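Local atomic coordinates of geranyltranstransferase (Methylococcus capsulatus, PDB entry 3TS7), a protein that probably makes farnesyl diphosphate, an isoprenoid precursor, as a magnesium-dependent prenyltransferase of the FPP/GGPP synthase family. Residues P35-L47 with P105-A119. Numbering follows the deposited sequence.
Sequences PERLHQAMRYSVL and PTCHKAYDEATAILA
The Tyr111 ring packs one face on Ala41 and meets Arg37 and Tyr44 at its edge. Ala41 CB sits over the ring centre, 3.9 Å from the centroid, a CH-pi contact, and the edge of the Tyr111 ring meets the face of Tyr44 in a T-shaped pair with planes at 83°. Tyr44, its CG anti to the backbone N (chi1 174°), reaches past Ala110 CB and donates from OH to Pro105 O at 2.6 Å. On the other flank, the Arg37 chain, extended from CG to NE, brings one guanidinium face over Tyr111 CD1, the planes 68° apart; its NH1 forms a salt bridge with Asp112 OD2 at 2.7 Å, guanidinium and carboxylate nearly coplanar; the NE bond to the same oxygen is weak. Deeper in, Ala41 CB touches Thr115 CG2, Met42 CG packs on Ala119 CB at 3.8 Å, and Leu38 CD1 lies against Leu118 CB. Asp112, the N-cap of helix 113-133, accepts a capping bond from Thr115 N on OD1; separately, Thr115 OG1 donates to OD2 at 2.9 Å. One water joins Tyr111 OH to Gln40 OE1, while Gln40 NE2 binds Ala31 O. Helix 36-46 thus crosses the start of helix 113-133 in the all-helical polyprenyl synthetase fold, and the Asp112 carboxylate serves both as helix cap and as partner of Arg37, an arrangement likely to favour its ionised form.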
# COMPACT_ATOMS: atom_id res chain seq x y z
N PRO B 35 -15.36 5.73 8.48
CA PRO B 35 -16.29 4.60 8.30
C PRO B 35 -16.11 3.48 9.33
O PRO B 35 -15.00 2.96 9.49
CB PRO B 35 -15.96 4.10 6.88
CG PRO B 35 -14.57 4.54 6.64
CD PRO B 35 -14.39 5.83 7.37
N GLU B 36 -17.20 3.11 10.01
CA GLU B 36 -17.14 2.26 11.21
C GLU B 36 -16.82 0.79 10.98
O GLU B 36 -15.93 0.24 11.63
CB GLU B 36 -18.43 2.38 12.02
CG GLU B 36 -18.49 3.64 12.87
CD GLU B 36 -19.53 3.55 13.97
OE1 GLU B 36 -20.29 2.56 14.01
OE2 GLU B 36 -19.59 4.48 14.80
N ARG B 37 -17.57 0.16 10.08
CA ARG B 37 -17.36 -1.23 9.69
C ARG B 37 -15.92 -1.45 9.17
O ARG B 37 -15.26 -2.41 9.58
CB ARG B 37 -18.40 -1.63 8.64
CG ARG B 37 -18.30 -3.05 8.12
CD ARG B 37 -19.51 -3.34 7.24
NE ARG B 37 -19.60 -4.74 6.80
CZ ARG B 37 -20.00 -5.75 7.56
NH1 ARG B 37 -20.07 -6.97 7.04
NH2 ARG B 37 -20.33 -5.57 8.84
N LEU B 38 -15.44 -0.56 8.29
CA LEU B 38 -14.07 -0.61 7.78
C LEU B 38 -13.03 -0.50 8.90
O LEU B 38 -12.09 -1.29 8.95
CB LEU B 38 -13.81 0.47 6.71
CG LEU B 38 -12.35 0.58 6.24
CD1 LEU B 38 -11.97 -0.61 5.36
CD2 LEU B 38 -12.07 1.86 5.50
N HIS B 39 -13.23 0.46 9.81
CA HIS B 39 -12.30 0.64 10.94
C HIS B 39 -12.26 -0.55 11.88
O HIS B 39 -11.20 -0.92 12.40
CB HIS B 39 -12.62 1.90 11.75
CG HIS B 39 -12.32 3.18 11.03
ND1 HIS B 39 -12.75 4.41 11.50
CD2 HIS B 39 -11.65 3.44 9.88
CE1 HIS B 39 -12.34 5.36 10.68
NE2 HIS B 39 -11.67 4.80 9.69
N GLN B 40 -13.42 -1.15 12.11
CA GLN B 40 -13.53 -2.31 12.98
C GLN B 40 -12.97 -3.58 12.32
O GLN B 40 -12.52 -4.48 13.02
CB GLN B 40 -14.99 -2.54 13.40
CG GLN B 40 -15.52 -1.55 14.43
CD GLN B 40 -17.03 -1.43 14.40
OE1 GLN B 40 -17.74 -2.40 14.11
NE2 GLN B 40 -17.54 -0.24 14.67
N ALA B 41 -12.98 -3.63 10.99
CA ALA B 41 -12.45 -4.78 10.26
C ALA B 41 -10.92 -4.79 10.29
O ALA B 41 -10.31 -5.85 10.45
CB ALA B 41 -12.95 -4.78 8.83
N MET B 42 -10.32 -3.61 10.13
CA MET B 42 -8.87 -3.42 10.27
C MET B 42 -8.40 -3.77 11.67
O MET B 42 -7.41 -4.49 11.83
CB MET B 42 -8.48 -1.98 9.95
CG MET B 42 -8.88 -1.53 8.58
SD MET B 42 -8.61 0.25 8.45
CE MET B 42 -7.14 0.18 7.54
N ARG B 43 -9.11 -3.26 12.67
CA ARG B 43 -8.84 -3.55 14.08
C ARG B 43 -9.03 -5.02 14.46
O ARG B 43 -8.31 -5.53 15.31
CB ARG B 43 -9.70 -2.67 14.98
CG ARG B 43 -9.16 -1.27 15.10
CD ARG B 43 -10.10 -0.32 15.82
NE ARG B 43 -9.37 0.88 16.17
CZ ARG B 43 -8.70 1.03 17.31
NH1 ARG B 43 -8.04 2.15 17.54
NH2 ARG B 43 -8.71 0.06 18.22
N TYR B 44 -10.01 -5.67 13.83
CA TYR B 44 -10.33 -7.08 14.10
C TYR B 44 -9.17 -7.96 13.64
O TYR B 44 -8.84 -8.95 14.29
CB TYR B 44 -11.60 -7.47 13.36
CG TYR B 44 -11.99 -8.93 13.41
CD1 TYR B 44 -12.85 -9.40 14.41
CD2 TYR B 44 -11.54 -9.82 12.43
CE1 TYR B 44 -13.24 -10.74 14.43
CE2 TYR B 44 -11.90 -11.16 12.47
CZ TYR B 44 -12.75 -11.61 13.47
OH TYR B 44 -13.13 -12.93 13.49
N SER B 45 -8.59 -7.59 12.51
CA SER B 45 -7.47 -8.32 11.94
C SER B 45 -6.12 -7.98 12.58
O SER B 45 -5.27 -8.86 12.71
CB SER B 45 -7.43 -8.09 10.44
OG SER B 45 -8.58 -8.65 9.83
N VAL B 46 -5.92 -6.73 12.99
CA VAL B 46 -4.62 -6.33 13.53
C VAL B 46 -4.46 -6.61 15.02
O VAL B 46 -3.40 -7.06 15.46
CB VAL B 46 -4.32 -4.84 13.23
CG1 VAL B 46 -3.07 -4.35 13.97
CG2 VAL B 46 -4.13 -4.65 11.77
N LEU B 47 -5.50 -6.36 15.80
CA LEU B 47 -5.37 -6.35 17.25
C LEU B 47 -5.75 -7.68 17.87
O LEU B 47 -6.29 -8.56 17.19
CB LEU B 47 -6.18 -5.21 17.86
CG LEU B 47 -5.76 -3.79 17.50
CD1 LEU B 47 -6.77 -2.78 18.02
CD2 LEU B 47 -4.34 -3.47 18.03
N PRO B 105 -12.75 -16.38 13.27
CA PRO B 105 -13.04 -16.32 11.82
C PRO B 105 -12.20 -15.26 11.09
O PRO B 105 -11.85 -14.25 11.68
CB PRO B 105 -14.53 -15.96 11.78
CG PRO B 105 -15.07 -16.49 13.09
CD PRO B 105 -13.97 -16.24 14.08
N THR B 106 -11.85 -15.51 9.82
CA THR B 106 -11.04 -14.57 9.03
C THR B 106 -11.85 -13.32 8.66
O THR B 106 -13.08 -13.32 8.76
CB THR B 106 -10.50 -15.22 7.74
OG1 THR B 106 -11.55 -15.94 7.08
CG2 THR B 106 -9.34 -16.17 8.04
N CYS B 107 -11.16 -12.26 8.23
CA CYS B 107 -11.78 -10.96 7.97
C CYS B 107 -12.95 -11.00 6.97
O CYS B 107 -13.97 -10.34 7.19
CB CYS B 107 -10.73 -9.95 7.52
SG CYS B 107 -11.29 -8.23 7.54
N HIS B 108 -12.80 -11.77 5.90
CA HIS B 108 -13.87 -11.93 4.91
C HIS B 108 -15.06 -12.75 5.41
O HIS B 108 -16.19 -12.52 4.99
CB HIS B 108 -13.34 -12.49 3.58
CG HIS B 108 -12.86 -13.90 3.66
ND1 HIS B 108 -13.56 -14.96 3.11
CD2 HIS B 108 -11.76 -14.44 4.23
CE1 HIS B 108 -12.91 -16.08 3.34
NE2 HIS B 108 -11.81 -15.80 4.01
N LYS B 109 -14.81 -13.70 6.31
CA LYS B 109 -15.90 -14.46 6.93
C LYS B 109 -16.62 -13.61 7.97
O LYS B 109 -17.85 -13.56 7.97
CB LYS B 109 -15.40 -15.76 7.58
CG LYS B 109 -15.16 -16.89 6.60
CD LYS B 109 -16.43 -17.29 5.86
CE LYS B 109 -16.09 -17.82 4.48
NZ LYS B 109 -17.19 -18.64 3.90
N ALA B 110 -15.85 -12.93 8.81
CA ALA B 110 -16.37 -12.13 9.92
C ALA B 110 -17.12 -10.88 9.47
O ALA B 110 -17.97 -10.36 10.22
CB ALA B 110 -15.25 -11.75 10.87
N TYR B 111 -16.79 -10.37 8.28
CA TYR B 111 -17.47 -9.22 7.67
C TYR B 111 -18.03 -9.64 6.30
O TYR B 111 -19.05 -10.33 6.23
CB TYR B 111 -16.55 -7.99 7.59
CG TYR B 111 -16.17 -7.46 8.97
CD1 TYR B 111 -16.90 -6.44 9.58
CD2 TYR B 111 -15.11 -8.03 9.69
CE1 TYR B 111 -16.57 -5.98 10.86
CE2 TYR B 111 -14.78 -7.59 10.95
CZ TYR B 111 -15.51 -6.56 11.53
OH TYR B 111 -15.16 -6.14 12.79
N ASP B 112 -17.36 -9.22 5.24
CA ASP B 112 -17.67 -9.67 3.89
C ASP B 112 -16.42 -9.45 3.06
O ASP B 112 -15.47 -8.81 3.52
CB ASP B 112 -18.84 -8.88 3.29
CG ASP B 112 -18.69 -7.40 3.49
OD1 ASP B 112 -18.27 -6.72 2.54
OD2 ASP B 112 -18.93 -6.92 4.62
N GLU B 113 -16.42 -9.98 1.84
CA GLU B 113 -15.24 -9.91 0.98
C GLU B 113 -14.84 -8.50 0.57
O GLU B 113 -13.64 -8.21 0.45
CB GLU B 113 -15.40 -10.80 -0.23
CG GLU B 113 -15.16 -12.27 0.08
CD GLU B 113 -15.38 -13.16 -1.12
OE1 GLU B 113 -16.15 -14.13 -0.98
OE2 GLU B 113 -14.80 -12.89 -2.19
N ALA B 114 -15.83 -7.63 0.37
CA ALA B 114 -15.60 -6.23 0.00
C ALA B 114 -14.91 -5.46 1.13
O ALA B 114 -13.97 -4.68 0.88
CB ALA B 114 -16.93 -5.56 -0.37
N THR B 115 -15.36 -5.70 2.36
CA THR B 115 -14.79 -5.08 3.54
C THR B 115 -13.35 -5.60 3.78
O THR B 115 -12.48 -4.83 4.18
CB THR B 115 -15.68 -5.32 4.78
OG1 THR B 115 -16.99 -4.80 4.53
CG2 THR B 115 -15.15 -4.60 5.97
N ALA B 116 -13.11 -6.88 3.49
CA ALA B 116 -11.77 -7.46 3.60
C ALA B 116 -10.80 -6.87 2.59
O ALA B 116 -9.68 -6.48 2.96
CB ALA B 116 -11.83 -8.99 3.46
N ILE B 117 -11.23 -6.76 1.33
CA ILE B 117 -10.41 -6.15 0.29
C ILE B 117 -9.99 -4.74 0.72
O ILE B 117 -8.80 -4.41 0.71
CB ILE B 117 -11.13 -6.13 -1.08
CG1 ILE B 117 -11.23 -7.54 -1.66
CG2 ILE B 117 -10.38 -5.26 -2.07
CD1 ILE B 117 -12.37 -7.73 -2.66
N LEU B 118 -10.97 -3.94 1.17
CA LEU B 118 -10.73 -2.57 1.60
C LEU B 118 -9.91 -2.42 2.89
O LEU B 118 -9.10 -1.50 2.99
CB LEU B 118 -12.06 -1.81 1.74
CG LEU B 118 -12.84 -1.60 0.44
CD1 LEU B 118 -14.20 -0.97 0.75
CD2 LEU B 118 -12.06 -0.81 -0.63
N ALA B 119 -10.13 -3.29 3.87
CA ALA B 119 -9.35 -3.24 5.11
C ALA B 119 -7.87 -3.50 4.81
O ALA B 119 -7.02 -2.83 5.38
CB ALA B 119 -9.86 -4.20 6.13
O HOH W 1 -17.38 -4.94 13.94